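Local coordinates for protein thymine dioxygenase (Neurospora crassa, PDB 5C3R) that probably acts as an iron- and 2-oxoglutarate-dependent dioxygenase that oxidises thymine, and binds 5-hydroxymethyl uracil beside 2-oxoglutarate, at residues A[189-194]-A[291-296]. Numbering follows the deposited sequence.
Sequences NILRLL and IAYFCN. With HMU (5-hydroxymethyl uracil), chain G; AKG (2-oxoglutaric acid), chain F.
Arg192 and Phe294 meet on the ligand-facing side of two neighbouring antiparallel strands, in segments 189-194 and 291-296, in the double-stranded beta-helix (jelly-roll) core of a 2-oxoglutarate oxygenase. Phe294 CE2 lies over one face of the guanidinium, 3.7 Å from Arg192 NE, with the two planes 82° apart. CG of Arg192 is anti to the backbone N (chi1 178°) and the chain bends at chi3 (-96°). NH1 then donates to 2-oxoglutarate O2 at 2.9 Å, in the guanidinium plane. Glu124 forms a salt bridge with NE, which probably helps fix the group's rotation. One face of the Phe294 ring carries the uracil of 5-hydroxymethyl uracil, with Phe294 CD2 3.5 Å from its C2. Leu194 CD1 and Ala292 CB also lie near O2 of 2-oxoglutarate.

Behind the side chains, Ile190 pairs with Phe294 and Arg192 with Ala292 through two backbone bonds each. On the other face of the sheet, Leu191 CD1 touches Ile291 CG2 at 3.4 Å, and Leu191 CB packs on Tyr293 CD1. Helices 147-173 and 57-71 cover this side.

Asn189 ties down the end of the ladder by both branches of its amide. ND2 donates to Tyr293 OH at 2.9 Å, close to the amide plane, while OD1 accepts from Asn296 N. With an alanine here, Asn296 N and the Tyr293 hydroxyl would probably lose these partners. The bond from Asn296 N to Asn189 OD1 is 3.1 Å long and nearly straight at the hydrogen.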
loop_
_atom_site.group_PDB
_atom_site.type_symbol
_atom_site.label_atom_id
_atom_site.label_comp_id
_atom_site.label_asym_id
_atom_site.label_seq_id
_atom_site.Cartn_x
_atom_site.Cartn_y
_atom_site.Cartn_z
ATOM N N ASN A 189 -10.074 -0.455 6.224
ATOM C CA ASN A 189 -8.815 -0.673 5.539
ATOM C C ASN A 189 -8.969 -1.782 4.524
ATOM O O ASN A 189 -9.964 -2.508 4.546
ATOM C CB ASN A 189 -7.741 -1.039 6.559
ATOM C CG ASN A 189 -7.629 -0.016 7.673
ATOM O OD1 ASN A 189 -7.832 1.176 7.459
ATOM N ND2 ASN A 189 -7.320 -0.480 8.871
ATOM N N ILE A 190 -7.991 -1.910 3.630
ATOM C CA ILE A 190 -8.030 -2.933 2.587
ATOM C C ILE A 190 -6.721 -3.709 2.551
ATOM O O ILE A 190 -5.656 -3.144 2.328
ATOM C CB ILE A 190 -8.319 -2.323 1.201
ATOM C CG1 ILE A 190 -9.697 -1.644 1.179
ATOM C CG2 ILE A 190 -8.236 -3.377 0.101
ATOM C CD1 ILE A 190 -10.877 -2.586 1.317
ATOM N N LEU A 191 -6.826 -5.012 2.784
ATOM C CA LEU A 191 -5.698 -5.929 2.714
ATOM C C LEU A 191 -5.603 -6.442 1.284
ATOM O O LEU A 191 -6.422 -7.264 0.859
ATOM C CB LEU A 191 -5.919 -7.085 3.695
ATOM C CG LEU A 191 -4.994 -8.298 3.680
ATOM C CD1 LEU A 191 -3.553 -7.900 3.957
ATOM C CD2 LEU A 191 -5.485 -9.295 4.721
ATOM N N ARG A 192 -4.616 -5.944 0.541
ATOM C CA ARG A 192 -4.394 -6.376 -0.833
ATOM C C ARG A 192 -3.265 -7.398 -0.906
ATOM O O ARG A 192 -2.100 -7.067 -0.713
ATOM C CB ARG A 192 -4.074 -5.179 -1.732
ATOM C CG ARG A 192 -3.782 -5.555 -3.183
ATOM C CD ARG A 192 -3.324 -4.371 -4.020
ATOM N NE ARG A 192 -4.417 -3.742 -4.767
ATOM C CZ ARG A 192 -4.261 -2.742 -5.641
ATOM N NH1 ARG A 192 -3.057 -2.221 -5.890
ATOM N NH2 ARG A 192 -5.322 -2.247 -6.267
ATOM N N LEU A 193 -3.621 -8.644 -1.194
ATOM C CA LEU A 193 -2.633 -9.682 -1.472
ATOM C C LEU A 193 -2.234 -9.553 -2.934
ATOM O O LEU A 193 -3.091 -9.357 -3.794
ATOM C CB LEU A 193 -3.213 -11.072 -1.209
ATOM C CG LEU A 193 -3.835 -11.300 0.171
ATOM C CD1 LEU A 193 -4.426 -12.696 0.234
ATOM C CD2 LEU A 193 -2.822 -11.109 1.286
ATOM N N LEU A 194 -0.935 -9.646 -3.208
ATOM C CA LEU A 194 -0.412 -9.466 -4.557
ATOM C C LEU A 194 0.484 -10.624 -4.952
ATOM O O LEU A 194 1.290 -11.107 -4.158
ATOM C CB LEU A 194 0.382 -8.163 -4.659
ATOM C CG LEU A 194 -0.428 -6.877 -4.833
ATOM C CD1 LEU A 194 0.325 -5.673 -4.282
ATOM C CD2 LEU A 194 -0.775 -6.668 -6.296
ATOM N N ILE A 291 2.341 -7.840 0.004
ATOM C CA ILE A 291 1.050 -7.571 0.610
ATOM C C ILE A 291 0.964 -6.083 0.932
ATOM O O ILE A 291 1.769 -5.558 1.721
ATOM C CB ILE A 291 0.852 -8.379 1.908
ATOM C CG1 ILE A 291 0.907 -9.882 1.610
ATOM C CG2 ILE A 291 -0.470 -8.003 2.562
ATOM C CD1 ILE A 291 0.734 -10.767 2.828
ATOM N N ALA A 292 -0.014 -5.413 0.328
ATOM C CA ALA A 292 -0.258 -4.000 0.575
ATOM C C ALA A 292 -1.501 -3.855 1.428
ATOM O O ALA A 292 -2.607 -4.148 0.982
ATOM C CB ALA A 292 -0.423 -3.252 -0.734
ATOM N N TYR A 293 -1.316 -3.403 2.662
ATOM C CA TYR A 293 -2.433 -3.127 3.547
ATOM C C TYR A 293 -2.719 -1.630 3.500
ATOM O O TYR A 293 -2.034 -0.825 4.133
ATOM C CB TYR A 293 -2.103 -3.584 4.968
ATOM C CG TYR A 293 -3.252 -3.486 5.937
ATOM C CD1 TYR A 293 -4.169 -4.521 6.064
ATOM C CD2 TYR A 293 -3.418 -2.363 6.739
ATOM C CE1 TYR A 293 -5.224 -4.442 6.957
ATOM C CE2 TYR A 293 -4.461 -2.277 7.648
ATOM C CZ TYR A 293 -5.365 -3.320 7.753
ATOM O OH TYR A 293 -6.411 -3.243 8.649
ATOM N N PHE A 294 -3.734 -1.259 2.735
ATOM C CA PHE A 294 -4.100 0.139 2.589
ATOM C C PHE A 294 -4.885 0.583 3.812
ATOM O O PHE A 294 -5.956 0.050 4.086
ATOM C CB PHE A 294 -4.929 0.345 1.320
ATOM C CG PHE A 294 -4.223 -0.080 0.065
ATOM C CD1 PHE A 294 -3.034 0.518 -0.305
ATOM C CD2 PHE A 294 -4.750 -1.075 -0.747
ATOM C CE1 PHE A 294 -2.376 0.133 -1.466
ATOM C CE2 PHE A 294 -4.103 -1.456 -1.905
ATOM C CZ PHE A 294 -2.911 -0.856 -2.262
ATOM N N CYS A 295 -4.334 1.544 4.553
ATOM C CA CYS A 295 -5.025 2.130 5.696
ATOM C C CYS A 295 -5.736 3.419 5.262
ATOM O O CYS A 295 -5.177 4.221 4.502
ATOM C CB CYS A 295 -4.048 2.415 6.839
ATOM S SG CYS A 295 -2.991 1.024 7.346
ATOM N N ASN A 296 -6.968 3.597 5.733
ATOM C CA ASN A 296 -7.781 4.773 5.424
ATOM C C ASN A 296 -8.415 5.374 6.677
ATOM O O ASN A 296 -8.614 4.666 7.664
ATOM C CB ASN A 296 -8.921 4.388 4.484
ATOM C CG ASN A 296 -8.430 3.797 3.182
ATOM O OD1 ASN A 296 -7.705 4.448 2.430
ATOM N ND2 ASN A 296 -8.843 2.568 2.896
HETATM N N1 HMU G . -6.399 0.466 -3.904
HETATM C C2 HMU G . -6.735 1.059 -2.605
HETATM O O2 HMU G . -7.715 0.691 -1.999
HETATM N N3 HMU G . -5.869 2.109 -2.050
HETATM C C4 HMU G . -4.719 2.531 -2.774
HETATM O O3 HMU G . -2.523 1.204 -5.355
HETATM O O4 HMU G . -4.020 3.392 -2.299
HETATM C C5 HMU G . -4.393 1.924 -4.065
HETATM C CM5 HMU G . -3.175 2.348 -4.858
HETATM C C6 HMU G . -5.256 0.887 -4.608
HETATM C C1 AKG F . 0.199 -1.074 -4.501
HETATM O O1 AKG F . -0.379 0.021 -4.337
HETATM O O2 AKG F . -0.452 -2.136 -4.593
HETATM C C2 AKG F . 1.668 -1.100 -4.592
HETATM O O5 AKG F . 2.295 -0.037 -4.553
HETATM C C3 AKG F . 2.379 -2.436 -4.747
HETATM C C4 AKG F . 3.867 -2.338 -4.417
HETATM C C5 AKG F . 4.523 -3.705 -4.330
HETATM O O3 AKG F . 5.661 -3.760 -3.833
HETATM O O4 AKG F . 3.939 -4.735 -4.750
#